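Local coordinates for putative lipoprotein (Bacteroides fragilis, PDB 3QNK) that probably takes part in glycan binding at the outer membrane, as a SusD-like lipoprotein whose own ligand is not established, at residues P247-N252 with G267-G272; N257-I262 with S328-N333. All blocks are in the same frame, centred on the assembly; numbering follows the deposited sequence.

Contacts 1 and 2 illustrate how long loops of an alpha-helical SusD-like protein can be held by contacts that differ in both chemistry and burial. Both use the chain around helix 253-257: contact 1 joins the loop before it to the loop after it, whereas contact 2 packs residues 257-262 against strand 329-330 and Phe331 just after it, far along the sequence. Contact 1 is partly buried, mixes an indole, a guanidinium group and a backbone carbonyl, and adjoins the second subunit. Contact 2 is buried, wholly apolar, and touched by no other chain. Their centres lie about 13 Å apart, and Gly272 N probably donates to Met258 O at 2.9 Å, tying the two together.

Contact 1: P247-N252 with G267-G272; sequences PDVYNN and GDRGWG
A mixed aromatic and polar loop-to-loop contact brings Val249 and Tyr250, just ahead of helix 253-257, against Arg269 and Trp271 in the loop that follows that helix. The indole of Trp271 makes two of the three residue contacts. Trp271 NE1 reaches Val249 O at 3.3 Å, a weak hydrogen bond with an N-H...O angle of 154°, and the carbonyl oxygen lies at the edge of the indole, in its plane. The benzo side of the indole meets Tyr250, with CZ2 of Trp271 3.5 Å from CE1 of Tyr250. The Tyr250 ring and the six-membered ring of Trp271 have centroids 5.7 Å apart and planes inclined at 31°, an oblique pairing.

Val249 serves two flat groups. With CG2 placed anti to the backbone N, this methyl lies over one face of the Arg269 guanidinium, 3.7 Å from NH2, while CG1 rests over the centre of the Tyr250 ring. The guanidinium is held by polar partners beyond the contact: NH1 bonds to Pro373 O and NH2 to Met138 O of the second subunit, so this loop pair also borders the dimer interface. Between the two loops in sequence lies helix 253-257, N-capped by Asn252 through OD1 to Val255 N, and its Val255 packs against both Val249 and Trp271.

Contact 2: N257-I262 with S328-N333; sequences NMVTYI and SQIFFN
The backbones of residues 257-262 and 328-333 stay well apart, with Ile262 and Ile330 the nearest pair at 9.6 Å between CA atoms, so side chains alone bridge the two. Selenomethionine Met258 reaches across to Phe331, its SE lying 3.8 Å from Phe331 CZ. The approach is to the ring edge: Met258 SE is 5.1 Å from the centroid of the Phe331 ring and 83° off its normal, a Met-aromatic contact made in the ring plane. CG of Met258 anti to the backbone N, followed by an extended chi2 of -175°, carries the selenium across to the Phe331 ring edge, and the bend at the last torsion turns only the terminal methyl.

Alongside, CD1 of Ile330 touches two aliphatic neighbours. Ile330 CD1 meets Val259 CG2 at 4.1 Å, the two side chains running at a slant to each other, and lies at similar range from CG1 of Ile262. Strand 329-330 pairs antiparallel with strand 339-340, whose Val339 touches both Ile262 and Ile330, while Tyr367 meets Phe331 edge-to-face and also packs on Met258. All five contacting residues are buried, and with only branched aliphatic, selenoether and aromatic groups meeting, the join between loop and hairpin probably depends on hydrophobic burial and dispersion.

Contact 1: P247-N252 with G267-G272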
loop_
_atom_site.group_PDB
_atom_site.type_symbol
_atom_site.label_atom_id
_atom_site.label_comp_id
_atom_site.label_asym_id
_atom_site.label_seq_id
_atom_site.Cartn_x
_atom_site.Cartn_y
_atom_site.Cartn_z
ATOM N N PRO B 247 -1.371 -3.109 14.989
ATOM C CA PRO B 247 -1.397 -4.583 15.138
ATOM C C PRO B 247 -0.007 -5.158 15.504
ATOM O O PRO B 247 0.117 -5.852 16.531
ATOM C CB PRO B 247 -1.891 -5.092 13.761
ATOM C CG PRO B 247 -2.402 -3.900 13.026
ATOM C CD PRO B 247 -1.738 -2.688 13.611
ATOM N N ASP B 248 1.050 -4.785 14.711
ATOM C CA ASP B 248 2.393 -5.313 14.880
ATOM C C ASP B 248 3.294 -4.508 15.763
ATOM O O ASP B 248 3.247 -3.283 15.761
ATOM C CB ASP B 248 3.085 -5.550 13.524
ATOM C CG ASP B 248 3.107 -4.410 12.545
ATOM O OD1 ASP B 248 2.019 -3.896 12.208
ATOM O OD2 ASP B 248 4.196 -4.104 12.033
ATOM N N VAL B 249 4.182 -5.238 16.468
ATOM C CA VAL B 249 5.244 -4.754 17.368
ATOM C C VAL B 249 6.243 -3.842 16.605
ATOM O O VAL B 249 6.884 -2.962 17.195
ATOM C CB VAL B 249 5.973 -5.965 18.049
ATOM C CG1 VAL B 249 7.001 -6.632 17.135
ATOM C CG2 VAL B 249 6.636 -5.568 19.360
ATOM N N TYR B 250 6.365 -4.082 15.292
ATOM C CA TYR B 250 7.284 -3.388 14.410
ATOM C C TYR B 250 6.742 -2.023 14.004
ATOM O O TYR B 250 7.515 -1.189 13.532
ATOM C CB TYR B 250 7.580 -4.279 13.186
ATOM C CG TYR B 250 8.352 -5.539 13.540
ATOM C CD1 TYR B 250 9.565 -5.469 14.225
ATOM C CD2 TYR B 250 7.877 -6.799 13.181
ATOM C CE1 TYR B 250 10.299 -6.618 14.524
ATOM C CE2 TYR B 250 8.604 -7.958 13.478
ATOM C CZ TYR B 250 9.816 -7.860 14.151
ATOM O OH TYR B 250 10.558 -8.974 14.475
ATOM N N ASN B 251 5.429 -1.777 14.216
ATOM C CA ASN B 251 4.821 -0.508 13.832
ATOM C C ASN B 251 4.106 0.199 15.008
ATOM O O ASN B 251 3.634 1.339 14.858
ATOM C CB ASN B 251 3.901 -0.723 12.641
ATOM C CG ASN B 251 4.710 -0.827 11.360
ATOM O OD1 ASN B 251 5.454 0.100 10.972
ATOM N ND2 ASN B 251 4.653 -1.987 10.720
ATOM N N ASN B 252 4.124 -0.458 16.190
ATOM C CA ASN B 252 3.537 0.056 17.418
ATOM C C ASN B 252 4.304 1.290 17.875
ATOM O O ASN B 252 5.465 1.183 18.268
ATOM C CB ASN B 252 3.511 -1.023 18.503
ATOM C CG ASN B 252 2.892 -0.543 19.781
ATOM O OD1 ASN B 252 3.539 0.105 20.612
ATOM N ND2 ASN B 252 1.612 -0.804 19.932
ATOM N N GLY B 267 13.381 -5.238 29.743
ATOM C CA GLY B 267 13.777 -5.936 28.526
ATOM C C GLY B 267 14.269 -5.016 27.440
ATOM O O GLY B 267 14.401 -3.810 27.660
ATOM N N ASP B 268 14.506 -5.582 26.243
ATOM C CA ASP B 268 15.004 -4.851 25.080
ATOM C C ASP B 268 14.003 -4.873 23.907
ATOM O O ASP B 268 14.391 -4.730 22.727
ATOM C CB ASP B 268 16.373 -5.399 24.657
ATOM C CG ASP B 268 16.476 -6.903 24.472
ATOM O OD1 ASP B 268 15.431 -7.548 24.186
ATOM O OD2 ASP B 268 17.603 -7.430 24.575
ATOM N N ARG B 269 12.716 -4.946 24.246
ATOM C CA ARG B 269 11.607 -4.967 23.305
ATOM C C ARG B 269 11.525 -3.666 22.487
ATOM O O ARG B 269 11.146 -3.729 21.320
ATOM C CB ARG B 269 10.280 -5.227 24.046
ATOM C CG ARG B 269 9.169 -5.777 23.156
ATOM C CD ARG B 269 8.715 -7.131 23.620
ATOM N NE ARG B 269 7.973 -7.820 22.565
ATOM C CZ ARG B 269 6.651 -7.948 22.523
ATOM N NH1 ARG B 269 5.896 -7.443 23.487
ATOM N NH2 ARG B 269 6.075 -8.584 21.515
ATOM N N GLY B 270 11.901 -2.528 23.083
ATOM C CA GLY B 270 11.895 -1.217 22.421
ATOM C C GLY B 270 12.862 -1.083 21.246
ATOM O O GLY B 270 13.793 -1.892 21.108
ATOM N N TRP B 271 12.626 -0.078 20.367
ATOM C CA TRP B 271 13.455 0.199 19.191
ATOM C C TRP B 271 14.121 1.583 19.264
ATOM O O TRP B 271 14.814 1.981 18.334
ATOM C CB TRP B 271 12.658 0.063 17.865
ATOM C CG TRP B 271 11.891 -1.219 17.700
ATOM C CD1 TRP B 271 10.535 -1.371 17.731
ATOM C CD2 TRP B 271 12.435 -2.530 17.521
ATOM N NE1 TRP B 271 10.197 -2.701 17.596
ATOM C CE2 TRP B 271 11.345 -3.437 17.464
ATOM C CE3 TRP B 271 13.745 -3.040 17.438
ATOM C CZ2 TRP B 271 11.525 -4.821 17.302
ATOM C CZ3 TRP B 271 13.922 -4.411 17.269
ATOM C CH2 TRP B 271 12.821 -5.283 17.189
ATOM N N GLY B 272 13.966 2.285 20.367
ATOM C CA GLY B 272 14.588 3.597 20.557
ATOM C C GLY B 272 13.810 4.715 19.906
ATOM O O GLY B 272 13.373 5.639 20.588
#

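Contact 2: N257-I262 with S328-N333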
loop_
_atom_site.group_PDB
_atom_site.type_symbol
_atom_site.label_atom_id
_atom_site.label_comp_id
_atom_site.label_asym_id
_atom_site.label_seq_id
_atom_site.Cartn_x
_atom_site.Cartn_y
_atom_site.Cartn_z
ATOM N N ASN B 257 9.289 3.751 19.904
ATOM C CA ASN B 257 9.945 4.936 20.436
ATOM C C ASN B 257 10.328 4.784 21.906
ATOM O O ASN B 257 10.810 5.745 22.527
ATOM C CB ASN B 257 9.068 6.154 20.196
ATOM C CG ASN B 257 8.897 6.421 18.710
ATOM O OD1 ASN B 257 9.807 6.887 18.014
ATOM N ND2 ASN B 257 7.763 6.034 18.171
HETATM N N MSE B 258 10.211 3.554 22.426
HETATM C CA MSE B 258 10.557 3.227 23.794
HETATM C C MSE B 258 12.079 2.987 23.947
HETATM O O MSE B 258 12.707 2.455 23.022
HETATM C CB MSE B 258 9.776 1.984 24.205
HETATM C CG MSE B 258 9.767 1.714 25.708
HETATM SE SE MSE B 258 8.884 0.017 26.121
HETATM C CE MSE B 258 7.234 0.445 25.263
ATOM N N VAL B 259 12.653 3.322 25.142
ATOM C CA VAL B 259 14.081 3.087 25.453
ATOM C C VAL B 259 14.366 1.608 25.230
ATOM O O VAL B 259 13.572 0.763 25.668
ATOM C CB VAL B 259 14.488 3.545 26.877
ATOM C CG1 VAL B 259 16.000 3.477 27.066
ATOM C CG2 VAL B 259 13.984 4.956 27.175
ATOM N N THR B 260 15.462 1.283 24.516
ATOM C CA THR B 260 15.758 -0.121 24.228
ATOM C C THR B 260 16.376 -0.864 25.418
ATOM O O THR B 260 15.803 -1.851 25.878
ATOM C CB THR B 260 16.617 -0.256 22.987
ATOM O OG1 THR B 260 15.925 0.401 21.937
ATOM C CG2 THR B 260 16.831 -1.706 22.593
ATOM N N TYR B 261 17.501 -0.378 25.935
ATOM C CA TYR B 261 18.244 -1.081 26.982
ATOM C C TYR B 261 17.883 -0.631 28.371
ATOM O O TYR B 261 18.569 0.154 29.025
ATOM C CB TYR B 261 19.746 -0.986 26.702
ATOM C CG TYR B 261 20.043 -1.562 25.340
ATOM C CD1 TYR B 261 20.040 -2.940 25.132
ATOM C CD2 TYR B 261 20.189 -0.734 24.231
ATOM C CE1 TYR B 261 20.266 -3.479 23.874
ATOM C CE2 TYR B 261 20.404 -1.261 22.960
ATOM C CZ TYR B 261 20.448 -2.636 22.785
ATOM O OH TYR B 261 20.678 -3.173 21.542
ATOM N N ILE B 262 16.796 -1.236 28.823
ATOM C CA ILE B 262 16.095 -1.078 30.096
ATOM C C ILE B 262 15.974 -2.530 30.630
ATOM O O ILE B 262 15.213 -2.819 31.551
ATOM C CB ILE B 262 14.775 -0.305 29.670
ATOM C CG1 ILE B 262 14.873 1.200 29.854
ATOM C CG2 ILE B 262 13.398 -0.852 29.993
ATOM C CD1 ILE B 262 15.688 1.732 31.094
ATOM N N SER B 328 17.049 9.364 34.158
ATOM C CA SER B 328 15.587 9.443 34.205
ATOM C C SER B 328 14.999 8.148 34.749
ATOM O O SER B 328 15.421 7.050 34.341
ATOM C CB SER B 328 14.978 9.679 32.817
ATOM O OG SER B 328 15.315 10.904 32.198
ATOM N N GLN B 329 13.999 8.279 35.628
ATOM C CA GLN B 329 13.215 7.172 36.131
ATOM C C GLN B 329 11.910 7.098 35.357
ATOM O O GLN B 329 11.217 8.122 35.205
ATOM C CB GLN B 329 12.960 7.325 37.602
ATOM C CG GLN B 329 14.084 6.781 38.417
ATOM C CD GLN B 329 13.791 7.032 39.854
ATOM O OE1 GLN B 329 13.942 8.152 40.339
ATOM N NE2 GLN B 329 13.314 6.003 40.548
ATOM N N ILE B 330 11.614 5.901 34.815
ATOM C CA ILE B 330 10.421 5.594 34.024
ATOM C C ILE B 330 9.832 4.268 34.514
ATOM O O ILE B 330 10.515 3.532 35.215
ATOM C CB ILE B 330 10.742 5.572 32.501
ATOM C CG1 ILE B 330 11.904 4.612 32.172
ATOM C CG2 ILE B 330 11.017 7.005 31.963
ATOM C CD1 ILE B 330 12.064 4.274 30.733
ATOM N N PHE B 331 8.565 3.976 34.151
ATOM C CA PHE B 331 7.809 2.748 34.456
ATOM C C PHE B 331 7.557 2.562 35.960
ATOM O O PHE B 331 7.624 1.441 36.472
ATOM C CB PHE B 331 8.474 1.504 33.846
ATOM C CG PHE B 331 8.203 1.334 32.373
ATOM C CD1 PHE B 331 6.903 1.140 31.905
ATOM C CD2 PHE B 331 9.247 1.326 31.453
ATOM C CE1 PHE B 331 6.652 0.941 30.539
ATOM C CE2 PHE B 331 8.996 1.128 30.089
ATOM C CZ PHE B 331 7.699 0.940 29.643
ATOM N N PHE B 332 7.179 3.656 36.636
ATOM C CA PHE B 332 6.889 3.700 38.066
ATOM C C PHE B 332 5.821 2.711 38.491
ATOM O O PHE B 332 5.975 2.065 39.534
ATOM C CB PHE B 332 6.409 5.096 38.459
ATOM C CG PHE B 332 7.315 6.226 38.059
ATOM C CD1 PHE B 332 8.463 6.512 38.791
ATOM C CD2 PHE B 332 6.998 7.041 36.978
ATOM C CE1 PHE B 332 9.296 7.576 38.425
ATOM C CE2 PHE B 332 7.822 8.113 36.626
ATOM C CZ PHE B 332 8.960 8.377 37.355
ATOM N N ASN B 333 4.728 2.612 37.693
ATOM C CA ASN B 333 3.558 1.777 37.999
ATOM C C ASN B 333 3.508 0.477 37.151
ATOM O O ASN B 333 2.426 -0.052 36.830
ATOM C CB ASN B 333 2.265 2.603 37.874
ATOM C CG ASN B 333 2.168 3.699 38.918
ATOM O OD1 ASN B 333 2.076 3.448 40.129
ATOM N ND2 ASN B 333 2.210 4.948 38.482
#